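Local structure of putative methylthioribose-1-phosphate isomerase (Pyrococcus horikoshii OT3, 6A34) at residues A[26-29]-A[30-33]; A[39-43]-A[44-48]; A[47-50]-A[51-55]; A[62-65]-A[66-70]. The protein probably catalyses the isomerisation of 5-methylthioribose 1-phosphate to 5-methylthioribulose 1-phosphate, a step of the methionine salvage pathway. All coordinates share one frame; numbering follows the deposited sequence.

Interaction 1. Residues A[26-29]-A[30-33]; sequences MINQ and RLLP
Over one face of the Asn28 amide lies the branch point of Leu31, whose CG is 3.6 Å from Asn28 CG and nearly equidistant from the amide oxygen and nitrogen. At the edge of the Arg30 guanidinium, close to its plane, comes Asn28 OD1, and a water sits in that plane as well. This water accepts from Arg30 NE at 3.2 Å and from Asn28 ND2, so it bridges two groups whose planes are inclined by 39°. Asn28 reaches forward over the turn because its CG stands opposite the backbone N (chi1 -166°). Its OD1 accepts a hydrogen bond from Arg30 N at 3.0 Å, with the donor in the carbonyl plane, while ND2 also bonds to Glu39 on the neighbouring strand. The main chain closes the loop as Leu31 N donates to Asn28 O at 3.2 Å, approaching from above the carbonyl plane. A second water links Gln29 O and Leu32 O, just ahead of the cis peptide of Pro33. Ile27 CG2 and Leu32 CD1 touch at 4.1 Å. The bond from Arg30 N to Asn28 OD1 makes an Asx turn, and that from Leu31 N to Asn28 O, with the helical backbone angles of Gln29 and Arg30, a type I beta turn at the end of strand 23-27; Gln29, within the turn, hydrogen-bonds Arg57, a predicted substrate-binding residue.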
ATOM      1  N   MET A  26       9.527  -1.108 -29.395  1.00 38.28           N
ATOM      2  CA  MET A  26       8.903  -1.312 -28.081  1.00 38.73           C
ATOM      3  C   MET A  26       9.071  -0.055 -27.222  1.00 40.81           C
ATOM      4  O   MET A  26      10.194   0.476 -27.060  1.00 36.13           O
ATOM      5  CB  MET A  26       9.536  -2.468 -27.304  1.00 39.17           C
ATOM      6  CG  MET A  26       9.583  -3.763 -28.049  1.00 40.63           C
ATOM      7  SD  MET A  26      10.255  -5.037 -26.986  1.00 46.77           S
ATOM      8  CE  MET A  26      10.459  -6.412 -28.116  1.00 45.74           C
ATOM      9  N   ILE A  27       7.964   0.403 -26.639  1.00 37.96           N
ATOM     10  CA  ILE A  27       8.071   1.333 -25.549  1.00 40.52           C
ATOM     11  C   ILE A  27       8.969   0.683 -24.493  1.00 36.03           C
ATOM     12  O   ILE A  27       8.836  -0.502 -24.246  1.00 38.91           O
ATOM     13  CB  ILE A  27       6.693   1.704 -24.983  1.00 40.30           C
ATOM     14  CG1 ILE A  27       5.883   2.491 -26.009  1.00 39.65           C
ATOM     15  CG2 ILE A  27       6.849   2.473 -23.670  1.00 42.27           C
ATOM     16  CD1 ILE A  27       4.443   2.689 -25.608  1.00 40.45           C
ATOM     17  N   ASN A  28       9.924   1.447 -23.945  1.00 36.21           N
ATOM     18  CA  ASN A  28      10.826   0.926 -22.937  1.00 37.92           C
ATOM     19  C   ASN A  28      10.193   1.137 -21.564  1.00 35.93           C
ATOM     20  O   ASN A  28      10.322   2.221 -20.960  1.00 39.15           O
ATOM     21  CB  ASN A  28      12.215   1.565 -22.961  1.00 40.04           C
ATOM     22  CG  ASN A  28      13.200   0.762 -22.141  1.00 41.04           C
ATOM     23  OD1 ASN A  28      12.839   0.206 -21.101  1.00 45.21           O
ATOM     24  ND2 ASN A  28      14.415   0.624 -22.648  1.00 37.65           N
ATOM     25  N   GLN A  29       9.552   0.080 -21.069  1.00 32.74           N
ATOM     26  CA  GLN A  29       8.767   0.141 -19.837  1.00 36.17           C
ATOM     27  C   GLN A  29       9.700   0.086 -18.616  1.00 39.62           C
ATOM     28  O   GLN A  29       9.230   0.325 -17.507  1.00 39.76           O
ATOM     29  CB  GLN A  29       7.708  -0.968 -19.832  1.00 33.02           C
ATOM     30  CG  GLN A  29       6.705  -0.860 -20.990  1.00 34.26           C
ATOM     31  CD  GLN A  29       5.436  -1.660 -20.783  1.00 34.68           C
ATOM     32  OE1 GLN A  29       4.874  -1.667 -19.690  1.00 35.68           O
ATOM     33  NE2 GLN A  29       4.975  -2.341 -21.831  1.00 31.51           N
ATOM     34  N   ARG A  30      10.999  -0.204 -18.817  1.00 40.90           N
ATOM     35  CA  ARG A  30      11.993  -0.122 -17.731  1.00 44.86           C
ATOM     36  C   ARG A  30      12.385   1.329 -17.429  1.00 40.40           C
ATOM     37  O   ARG A  30      12.817   1.603 -16.344  1.00 46.63           O
ATOM     38  CB  ARG A  30      13.280  -0.880 -18.053  1.00 45.22           C
ATOM     39  CG  ARG A  30      13.135  -2.389 -17.977  1.00 52.05           C
ATOM     40  CD  ARG A  30      14.090  -3.030 -18.978  1.00 64.38           C
ATOM     41  NE  ARG A  30      15.445  -2.492 -18.904  1.00 64.64           N
ATOM     42  CZ  ARG A  30      16.356  -2.875 -18.011  1.00 75.08           C
ATOM     43  NH1 ARG A  30      16.085  -3.848 -17.148  1.00 62.40           N
ATOM     44  NH2 ARG A  30      17.533  -2.274 -17.984  1.00 77.31           N
ATOM     45  N   LEU A  31      12.262   2.234 -18.394  1.00 39.80           N
ATOM     46  CA  LEU A  31      12.702   3.615 -18.199  1.00 44.90           C
ATOM     47  C   LEU A  31      11.564   4.469 -17.613  1.00 43.89           C
ATOM     48  O   LEU A  31      11.815   5.538 -17.079  1.00 43.25           O
ATOM     49  CB  LEU A  31      13.221   4.175 -19.535  1.00 44.98           C
ATOM     50  CG  LEU A  31      14.460   3.472 -20.095  1.00 48.84           C
ATOM     51  CD1 LEU A  31      14.906   4.064 -21.431  1.00 49.22           C
ATOM     52  CD2 LEU A  31      15.615   3.492 -19.091  1.00 49.28           C
ATOM     53  N   LEU A  32      10.319   3.983 -17.691  1.00 43.96           N
ATOM     54  CA  LEU A  32       9.173   4.765 -17.229  1.00 39.16           C
ATOM     55  C   LEU A  32       9.179   4.764 -15.706  1.00 38.17           C
ATOM     56  O   LEU A  32       9.645   3.795 -15.093  1.00 40.12           O
ATOM     57  CB  LEU A  32       7.868   4.183 -17.788  1.00 37.88           C
ATOM     58  CG  LEU A  32       7.657   4.383 -19.289  1.00 39.70           C
ATOM     59  CD1 LEU A  32       6.428   3.632 -19.771  1.00 39.15           C
ATOM     60  CD2 LEU A  32       7.565   5.857 -19.656  1.00 39.41           C
ATOM     61  N   PRO A  33       8.691   5.851 -15.102  1.00 35.59           N
ATOM     62  CA  PRO A  33       8.074   7.009 -15.743  1.00 37.60           C
ATOM     63  C   PRO A  33       9.006   8.211 -15.971  1.00 37.57           C
ATOM     64  O   PRO A  33       8.568   9.267 -16.453  1.00 35.41           O
ATOM     65  CB  PRO A  33       6.992   7.409 -14.724  1.00 36.47           C
ATOM     66  CG  PRO A  33       7.665   7.117 -13.394  1.00 38.28           C
ATOM     67  CD  PRO A  33       8.451   5.848 -13.659  1.00 37.46           C
TER
HETATM   68  O   HOH W   1      16.659   0.059 -20.387  1.00 59.85           O
HETATM   69  O   HOH W   2       9.518   1.225 -15.000  1.00 29.78           O

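Interaction 2. Residues A[39-43]-A[44-48]; sequences EKFSK and VEEVA
Glu46 swings back from the first turn of the helix to pass between Phe41 and Lys43, its carboxylate plane inclined at 67° to the Phe41 ring. Its CB makes the apolar touch, 3.8 Å from Phe41 CD1. Separately, the backbone oxygen of Glu46 stands over one ring face, displaced toward the rim. Beyond CG the chain runs extended, which carries OE1 to the backbone of the approaching loop. There Ser42 N donates to Glu46 OE1 at 2.8 Å with an N-H...O angle of 170°, an almost straight bond, and Lys43 N adds a weak one at 3.4 Å. The other oxygen, OE2, faces the aliphatic end of Lys43, at 3.5 Å from its CE; Lys43 NZ stays 4.4 Å away, beyond a salt bridge, so any attraction there is probably diffuse. Lys43 holds the N-cap position, and Glu46, three residues on, turns its carboxylate back to the amides of the residues leading into the helix. With an alanine in place of Glu46, the amide of Ser42 would probably be left without its mate and the entry to the helix less firmly fixed. Val47 N opens the helical ladder on Lys43 O, and Val47 CG2 meets Phe41 CB at 4.0 Å. The axes of strand 39-41 and helix 44-48 approach to 8.6 Å, with 137° between their directions. Phe41 packs on Met26 and Val47 on Val24 of strand 23-27, while Val47 and Ala48 meet Leu96, and Ala48 also Ile95, of helix 82-97.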
ATOM      1  N   GLU A  39      12.510   1.839 -28.092  1.00 41.04           N
ATOM      2  CA  GLU A  39      13.663   1.083 -28.532  1.00 43.85           C
ATOM      3  C   GLU A  39      13.358   0.518 -29.928  1.00 46.32           C
ATOM      4  O   GLU A  39      12.186   0.294 -30.247  1.00 37.48           O
ATOM      5  CB  GLU A  39      13.992  -0.065 -27.571  1.00 47.27           C
ATOM      6  CG  GLU A  39      14.403   0.358 -26.168  1.00 56.39           C
ATOM      7  CD  GLU A  39      15.540   1.364 -26.031  1.00 56.41           C
ATOM      8  OE1 GLU A  39      16.289   1.579 -27.022  1.00 57.45           O
ATOM      9  OE2 GLU A  39      15.657   1.947 -24.925  1.00 56.67           O
ATOM     10  N   LYS A  40      14.422   0.328 -30.722  1.00 46.41           N
ATOM     11  CA  LYS A  40      14.415  -0.195 -32.098  1.00 50.78           C
ATOM     12  C   LYS A  40      15.311  -1.438 -32.134  1.00 48.64           C
ATOM     13  O   LYS A  40      16.490  -1.350 -31.818  1.00 50.57           O
ATOM     14  CB  LYS A  40      14.952   0.870 -33.053  1.00 56.93           C
ATOM     15  CG  LYS A  40      14.903   0.539 -34.540  1.00 63.52           C
ATOM     16  CD  LYS A  40      14.851   1.797 -35.397  1.00 68.55           C
ATOM     17  CE  LYS A  40      14.724   1.545 -36.886  1.00 71.01           C
ATOM     18  NZ  LYS A  40      16.045   1.368 -37.529  1.00 74.19           N
ATOM     19  N   PHE A  41      14.718  -2.596 -32.438  1.00 45.25           N
ATOM     20  CA  PHE A  41      15.390  -3.870 -32.391  1.00 45.16           C
ATOM     21  C   PHE A  41      15.340  -4.519 -33.776  1.00 47.95           C
ATOM     22  O   PHE A  41      14.259  -4.678 -34.331  1.00 46.75           O
ATOM     23  CB  PHE A  41      14.753  -4.788 -31.345  1.00 46.45           C
ATOM     24  CG  PHE A  41      14.778  -4.252 -29.934  1.00 52.49           C
ATOM     25  CD1 PHE A  41      15.976  -3.897 -29.328  1.00 54.80           C
ATOM     26  CD2 PHE A  41      13.606  -4.088 -29.214  1.00 51.78           C
ATOM     27  CE1 PHE A  41      16.006  -3.399 -28.033  1.00 52.91           C
ATOM     28  CE2 PHE A  41      13.634  -3.576 -27.928  1.00 56.60           C
ATOM     29  CZ  PHE A  41      14.836  -3.252 -27.333  1.00 56.20           C
ATOM     30  N   SER A  42      16.516  -4.950 -34.258  1.00 48.94           N
ATOM     31  CA  SER A  42      16.746  -5.367 -35.642  1.00 53.25           C
ATOM     32  C   SER A  42      17.215  -6.827 -35.746  1.00 51.34           C
ATOM     33  O   SER A  42      17.374  -7.311 -36.843  1.00 44.07           O
ATOM     34  CB  SER A  42      17.737  -4.434 -36.281  1.00 57.50           C
ATOM     35  OG  SER A  42      17.328  -3.080 -36.079  1.00 64.96           O
ATOM     36  N   LYS A  43      17.389  -7.526 -34.616  1.00 50.48           N
ATOM     37  CA  LYS A  43      17.804  -8.951 -34.602  1.00 51.48           C
ATOM     38  C   LYS A  43      16.936  -9.725 -33.610  1.00 46.80           C
ATOM     39  O   LYS A  43      16.467  -9.144 -32.628  1.00 43.85           O
ATOM     40  CB  LYS A  43      19.269  -9.098 -34.180  1.00 59.22           C
ATOM     41  CG  LYS A  43      20.244  -8.167 -34.893  1.00 69.43           C
ATOM     42  CD  LYS A  43      21.643  -8.152 -34.293  1.00 78.52           C
ATOM     43  CE  LYS A  43      22.327  -6.810 -34.483  1.00 87.66           C
ATOM     44  NZ  LYS A  43      23.804  -6.925 -34.445  1.00 89.41           N
ATOM     45  N   VAL A  44      16.762 -11.038 -33.830  1.00 45.35           N
ATOM     46  CA  VAL A  44      15.797 -11.763 -33.004  1.00 53.05           C
ATOM     47  C   VAL A  44      16.341 -11.846 -31.570  1.00 51.32           C
ATOM     48  O   VAL A  44      15.540 -11.799 -30.625  1.00 46.90           O
ATOM     49  CB  VAL A  44      15.329 -13.127 -33.566  1.00 46.61           C
ATOM     50  CG1 VAL A  44      15.521 -13.250 -35.059  1.00 47.23           C
ATOM     51  CG2 VAL A  44      15.916 -14.313 -32.847  1.00 49.23           C
ATOM     52  N   GLU A  45      17.678 -11.886 -31.434  1.00 52.51           N
ATOM     53  CA  GLU A  45      18.389 -11.939 -30.133  1.00 57.26           C
ATOM     54  C   GLU A  45      18.056 -10.704 -29.291  1.00 51.02           C
ATOM     55  O   GLU A  45      17.793 -10.840 -28.115  1.00 48.66           O
ATOM     56  CB  GLU A  45      19.913 -11.979 -30.290  1.00 65.17           C
ATOM     57  CG  GLU A  45      20.445 -13.274 -30.873  1.00 71.99           C
ATOM     58  CD  GLU A  45      20.294 -13.432 -32.381  1.00 80.33           C
ATOM     59  OE1 GLU A  45      20.095 -12.404 -33.098  1.00 65.19           O
ATOM     60  OE2 GLU A  45      20.363 -14.594 -32.843  1.00 92.56           O
ATOM     61  N   GLU A  46      18.087  -9.521 -29.919  1.00 46.65           N
ATOM     62  CA  GLU A  46      17.708  -8.238 -29.298  1.00 48.20           C
ATOM     63  C   GLU A  46      16.249  -8.256 -28.790  1.00 48.34           C
ATOM     64  O   GLU A  46      15.972  -7.690 -27.745  1.00 45.99           O
ATOM     65  CB  GLU A  46      17.891  -7.068 -30.272  1.00 51.73           C
ATOM     66  CG  GLU A  46      19.334  -6.785 -30.666  1.00 52.24           C
ATOM     67  CD  GLU A  46      19.518  -5.666 -31.692  1.00 60.43           C
ATOM     68  OE1 GLU A  46      18.514  -5.251 -32.320  1.00 53.80           O
ATOM     69  OE2 GLU A  46      20.675  -5.205 -31.873  1.00 63.87           O
ATOM     70  N   VAL A  47      15.321  -8.848 -29.557  1.00 44.59           N
ATOM     71  CA  VAL A  47      13.894  -8.955 -29.193  1.00 45.40           C
ATOM     72  C   VAL A  47      13.759  -9.920 -28.004  1.00 49.23           C
ATOM     73  O   VAL A  47      13.020  -9.669 -27.060  1.00 46.71           O
ATOM     74  CB  VAL A  47      13.048  -9.443 -30.394  1.00 43.92           C
ATOM     75  CG1 VAL A  47      11.632  -9.838 -30.016  1.00 43.66           C
ATOM     76  CG2 VAL A  47      13.021  -8.432 -31.527  1.00 41.89           C
ATOM     77  N   ALA A  48      14.469 -11.050 -28.075  1.00 49.35           N
ATOM     78  CA  ALA A  48      14.421 -12.058 -27.020  1.00 50.81           C
ATOM     79  C   ALA A  48      14.896 -11.430 -25.701  1.00 47.35           C
ATOM     80  O   ALA A  48      14.234 -11.536 -24.680  1.00 43.10           O
ATOM     81  CB  ALA A  48      15.245 -13.277 -27.407  1.00 48.73           C
TER

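Interaction 3. Residues A[47-50]-A[51-55]; sequences VAEA and IKNMT
Asn53 N donates to Glu49 O at 2.7 Å, nearly in line with the carbonyl, and the Asn53 side chain stays close to the same oxygen, with CB only 3.0 Å from Glu49 O. Its amide stands beside the Glu49 carboxylate, the two planes 76° apart. Glu49 bends at chi2 (54°) toward the following turn. This puts its OE1 beside the end of Lys52, 3.3 Å from CE and 3.6 Å from NZ, a long salt bridge on the exposed side. An alanine at Asn53 would keep the CB contact with Glu49 O but remove the amide, and would probably open a gap beside the Glu49 side chain at the end of the helix. On the buried side, Val47 CG1 meets Ile51 CD1 at 4.2 Å, and Ala50 CB meets Thr55 CB at 3.9 Å after the chain has left the helix. What brings Thr55 there is the backbone of Met54, which takes a positive phi of 57°. Thr55 N reaches Ala50 O at 3.0 Å in a bond weakened by its angle. Further out, Phe41 and Met26 pack on Ala50, while Arg100, a predicted substrate-binding residue, makes a weak bond to Ile51 O and touches Met54. The bonds Met54 N to Ile51 O and Thr55 N to Ala50 O, with the positive phi of Met54, make the Schellman motif that ends the helix, here beside the predicted substrate site.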
ATOM      1  N   VAL A  47      15.321  -8.848 -29.557  1.00 44.59           N
ATOM      2  CA  VAL A  47      13.894  -8.955 -29.193  1.00 45.40           C
ATOM      3  C   VAL A  47      13.759  -9.920 -28.004  1.00 49.23           C
ATOM      4  O   VAL A  47      13.020  -9.669 -27.060  1.00 46.71           O
ATOM      5  CB  VAL A  47      13.048  -9.443 -30.394  1.00 43.92           C
ATOM      6  CG1 VAL A  47      11.632  -9.838 -30.016  1.00 43.66           C
ATOM      7  CG2 VAL A  47      13.021  -8.432 -31.527  1.00 41.89           C
ATOM      8  N   ALA A  48      14.469 -11.050 -28.075  1.00 49.35           N
ATOM      9  CA  ALA A  48      14.421 -12.058 -27.020  1.00 50.81           C
ATOM     10  C   ALA A  48      14.896 -11.430 -25.701  1.00 47.35           C
ATOM     11  O   ALA A  48      14.234 -11.536 -24.680  1.00 43.10           O
ATOM     12  CB  ALA A  48      15.245 -13.277 -27.407  1.00 48.73           C
ATOM     13  N   GLU A  49      16.039 -10.749 -25.758  1.00 44.41           N
ATOM     14  CA  GLU A  49      16.623 -10.102 -24.598  1.00 49.92           C
ATOM     15  C   GLU A  49      15.614  -9.091 -24.005  1.00 48.60           C
ATOM     16  O   GLU A  49      15.462  -9.011 -22.790  1.00 48.01           O
ATOM     17  CB  GLU A  49      17.971  -9.485 -24.999  1.00 54.67           C
ATOM     18  CG  GLU A  49      18.773  -8.889 -23.851  1.00 64.92           C
ATOM     19  CD  GLU A  49      19.046  -9.814 -22.666  1.00 71.06           C
ATOM     20  OE1 GLU A  49      19.171 -11.057 -22.881  1.00 69.58           O
ATOM     21  OE2 GLU A  49      19.121  -9.288 -21.521  1.00 65.77           O
ATOM     22  N   ALA A  50      14.902  -8.353 -24.866  1.00 45.36           N
ATOM     23  CA  ALA A  50      13.932  -7.310 -24.462  1.00 42.28           C
ATOM     24  C   ALA A  50      12.703  -7.939 -23.794  1.00 40.13           C
ATOM     25  O   ALA A  50      12.082  -7.323 -22.944  1.00 38.38           O
ATOM     26  CB  ALA A  50      13.553  -6.462 -25.647  1.00 39.71           C
ATOM     27  N   ILE A  51      12.377  -9.189 -24.132  1.00 42.13           N
ATOM     28  CA  ILE A  51      11.346  -9.906 -23.392  1.00 43.69           C
ATOM     29  C   ILE A  51      11.882 -10.307 -22.003  1.00 44.40           C
ATOM     30  O   ILE A  51      11.197 -10.096 -21.016  1.00 39.82           O
ATOM     31  CB  ILE A  51      10.832 -11.116 -24.189  1.00 46.87           C
ATOM     32  CG1 ILE A  51       9.961 -10.676 -25.368  1.00 47.16           C
ATOM     33  CG2 ILE A  51      10.091 -12.089 -23.283  1.00 46.70           C
ATOM     34  CD1 ILE A  51      10.014 -11.624 -26.530  1.00 47.56           C
ATOM     35  N   LYS A  52      13.076 -10.906 -21.950  1.00 46.90           N
ATOM     36  CA  LYS A  52      13.714 -11.344 -20.686  1.00 57.57           C
ATOM     37  C   LYS A  52      13.953 -10.159 -19.737  1.00 51.15           C
ATOM     38  O   LYS A  52      13.749 -10.295 -18.542  1.00 55.29           O
ATOM     39  CB  LYS A  52      15.074 -12.004 -20.935  1.00 66.10           C
ATOM     40  CG  LYS A  52      15.079 -13.508 -21.176  1.00 78.40           C
ATOM     41  CD  LYS A  52      16.402 -14.195 -20.787  1.00 89.34           C
ATOM     42  CE  LYS A  52      17.638 -13.354 -21.057  1.00 93.62           C
ATOM     43  NZ  LYS A  52      18.887 -14.148 -21.004  1.00 96.13           N
ATOM     44  N   ASN A  53      14.463  -9.062 -20.306  1.00 47.94           N
ATOM     45  CA  ASN A  53      14.660  -7.703 -19.749  1.00 52.13           C
ATOM     46  C   ASN A  53      13.406  -7.069 -19.127  1.00 51.78           C
ATOM     47  O   ASN A  53      13.533  -6.097 -18.395  1.00 44.01           O
ATOM     48  CB  ASN A  53      14.969  -6.695 -20.872  1.00 54.70           C
ATOM     49  CG  ASN A  53      16.390  -6.201 -20.827  1.00 60.52           C
ATOM     50  OD1 ASN A  53      16.997  -6.232 -19.766  1.00 79.82           O
ATOM     51  ND2 ASN A  53      16.915  -5.740 -21.948  1.00 54.56           N
ATOM     52  N   MET A  54      12.215  -7.488 -19.577  1.00 47.64           N
ATOM     53  CA  MET A  54      10.932  -6.799 -19.310  1.00 51.90           C
ATOM     54  C   MET A  54      10.958  -5.331 -19.799  1.00 48.52           C
ATOM     55  O   MET A  54      10.314  -4.423 -19.217  1.00 44.34           O
ATOM     56  CB  MET A  54      10.570  -6.923 -17.827  1.00 59.08           C
ATOM     57  CG  MET A  54      10.469  -8.397 -17.425  1.00 68.30           C
ATOM     58  SD  MET A  54       9.959  -8.731 -15.720  1.00 91.05           S
ATOM     59  CE  MET A  54      10.374 -10.473 -15.589  1.00 84.80           C
ATOM     60  N   THR A  55      11.657  -5.104 -20.924  1.00 43.14           N
ATOM     61  CA  THR A  55      11.559  -3.866 -21.719  1.00 41.00           C
ATOM     62  C   THR A  55      10.117  -3.737 -22.242  1.00 39.31           C
ATOM     63  O   THR A  55       9.512  -2.661 -22.274  1.00 39.90           O
ATOM     64  CB  THR A  55      12.600  -3.873 -22.850  1.00 43.54           C
ATOM     65  OG1 THR A  55      13.916  -3.816 -22.285  1.00 47.93           O
ATOM     66  CG2 THR A  55      12.432  -2.729 -23.826  1.00 39.47           C
TER

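Interaction 4. Residues A[62-65]-A[66-70]; sequences IGAA and AGFGL
Phe68 folds back on Ala64, and here the contact is tight: its CD2 is 3.2 Å and its CB 3.4 Å from Ala64 O. The oxygen approaches the ring obliquely. It also receives Phe68 N at 2.8 Å, so one carbonyl holds the amide and the root of the same residue. The ring lies there because CG sits beside the backbone N, opposite the carbonyl carbon (chi1 -75°). Around it the ladder is regular, Gly67 N meeting Gly63 O at 3.0 Å with an angle of 164°, and Ala66 N meeting Ile62 O at 3.1 Å. The run of glycine and alanine in helix 59-76 is consistent with close approach of the neighbouring helices of the bundle, as where Ala64 meets Ala140 of helix 125-157. Phe68 faces that helix too, and its Tyr137 ring makes an edge-to-face contact with Phe68, while Ala66 faces helix 104-119. Ile62, at the start, touches Arg100, a predicted substrate-binding residue. Side chain to side chain the contact is looser, Ala64 CB lying 4.3 Å from Phe68 CE2. The contact has no solvent side, every touching residue being buried. Its slack lies instead toward the later turn: Gly69 N bonds Ala65 O at 2.9 Å, though at an angle of 131°, and both Gly69 N and Leu70 N make weak bonds to Ala66 O. Leu70 packs on helices 82-97 and 104-119.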
ATOM      1  N   ILE A  62       3.729  -8.994 -24.917  1.00 35.96           N
ATOM      2  CA  ILE A  62       4.833  -9.949 -24.930  1.00 35.32           C
ATOM      3  C   ILE A  62       4.607 -10.956 -26.058  1.00 37.74           C
ATOM      4  O   ILE A  62       5.562 -11.412 -26.676  1.00 40.20           O
ATOM      5  CB  ILE A  62       4.960 -10.658 -23.570  1.00 32.63           C
ATOM      6  CG1 ILE A  62       5.545  -9.719 -22.509  1.00 35.32           C
ATOM      7  CG2 ILE A  62       5.750 -11.956 -23.665  1.00 33.49           C
ATOM      8  CD1 ILE A  62       5.166 -10.119 -21.090  1.00 36.14           C
ATOM      9  N   GLY A  63       3.352 -11.380 -26.222  1.00 37.49           N
ATOM     10  CA  GLY A  63       2.973 -12.285 -27.284  1.00 37.73           C
ATOM     11  C   GLY A  63       3.266 -11.675 -28.643  1.00 37.17           C
ATOM     12  O   GLY A  63       3.908 -12.278 -29.482  1.00 37.32           O
ATOM     13  N   ALA A  64       2.848 -10.421 -28.827  1.00 34.88           N
ATOM     14  CA  ALA A  64       3.033  -9.757 -30.103  1.00 35.68           C
ATOM     15  C   ALA A  64       4.530  -9.577 -30.382  1.00 37.28           C
ATOM     16  O   ALA A  64       4.965  -9.748 -31.532  1.00 39.15           O
ATOM     17  CB  ALA A  64       2.292  -8.435 -30.143  1.00 38.24           C
ATOM     18  N   ALA A  65       5.300  -9.229 -29.340  1.00 37.04           N
ATOM     19  CA  ALA A  65       6.723  -9.022 -29.496  1.00 39.02           C
ATOM     20  C   ALA A  65       7.360 -10.308 -30.030  1.00 38.41           C
ATOM     21  O   ALA A  65       8.160 -10.257 -30.943  1.00 41.11           O
ATOM     22  CB  ALA A  65       7.379  -8.576 -28.211  1.00 38.34           C
ATOM     23  N   ALA A  66       6.986 -11.449 -29.457  1.00 38.33           N
ATOM     24  CA  ALA A  66       7.601 -12.717 -29.814  1.00 37.04           C
ATOM     25  C   ALA A  66       7.234 -13.084 -31.251  1.00 39.98           C
ATOM     26  O   ALA A  66       8.061 -13.640 -31.981  1.00 39.93           O
ATOM     27  CB  ALA A  66       7.122 -13.790 -28.883  1.00 36.61           C
ATOM     28  N   GLY A  67       5.958 -12.852 -31.590  1.00 36.12           N
ATOM     29  CA  GLY A  67       5.437 -13.096 -32.887  1.00 37.20           C
ATOM     30  C   GLY A  67       6.150 -12.236 -33.919  1.00 35.69           C
ATOM     31  O   GLY A  67       6.480 -12.718 -34.975  1.00 35.45           O
ATOM     32  N   PHE A  68       6.379 -10.959 -33.590  1.00 34.81           N
ATOM     33  CA  PHE A  68       7.107 -10.058 -34.482  1.00 36.87           C
ATOM     34  C   PHE A  68       8.591 -10.411 -34.558  1.00 36.32           C
ATOM     35  O   PHE A  68       9.256  -9.967 -35.459  1.00 37.33           O
ATOM     36  CB  PHE A  68       6.935  -8.604 -34.057  1.00 35.65           C
ATOM     37  CG  PHE A  68       5.578  -8.058 -34.401  1.00 36.50           C
ATOM     38  CD1 PHE A  68       4.965  -8.385 -35.597  1.00 39.46           C
ATOM     39  CD2 PHE A  68       4.922  -7.205 -33.538  1.00 37.02           C
ATOM     40  CE1 PHE A  68       3.730  -7.865 -35.924  1.00 44.34           C
ATOM     41  CE2 PHE A  68       3.674  -6.706 -33.859  1.00 38.32           C
ATOM     42  CZ  PHE A  68       3.078  -7.040 -35.043  1.00 42.13           C
ATOM     43  N   GLY A  69       9.097 -11.171 -33.579  1.00 38.25           N
ATOM     44  CA  GLY A  69      10.455 -11.705 -33.629  1.00 40.20           C
ATOM     45  C   GLY A  69      10.621 -12.742 -34.728  1.00 36.57           C
ATOM     46  O   GLY A  69      11.687 -12.827 -35.350  1.00 35.97           O
ATOM     47  N   LEU A  70       9.567 -13.526 -34.972  1.00 36.68           N
ATOM     48  CA  LEU A  70       9.559 -14.468 -36.089  1.00 39.66           C
ATOM     49  C   LEU A  70       9.359 -13.751 -37.429  1.00 38.37           C
ATOM     50  O   LEU A  70       9.929 -14.148 -38.413  1.00 39.62           O
ATOM     51  CB  LEU A  70       8.480 -15.517 -35.838  1.00 38.76           C
ATOM     52  CG  LEU A  70       8.760 -16.401 -34.619  1.00 40.23           C
ATOM     53  CD1 LEU A  70       7.589 -17.309 -34.349  1.00 38.43           C
ATOM     54  CD2 LEU A  70      10.034 -17.216 -34.820  1.00 40.60           C
TER

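Overall arrangement
The four contacts come in order along residues 26-70, with interactions 2 and 3 overlapping at Val47 and Ala48. All are local and clustered within one part of the chain: centres of interactions 2 and 3 are about 8 Å apart, those of 1 and 4 about 17 Å. Interactions 1 and 2 share the three-stranded antiparallel sheet through neighbouring strands 23-27 and 38-41; interactions 2 and 3 cap the two ends of helix 44-52. Interaction 4 lies in the next helix, 59-76, where Ala65 meets Val47 and Met26. Helix 44-52 thus lies between the sheet and helix 59-76, with the predicted substrate residues Arg57 and Arg100 near interactions 1, 3 and 4.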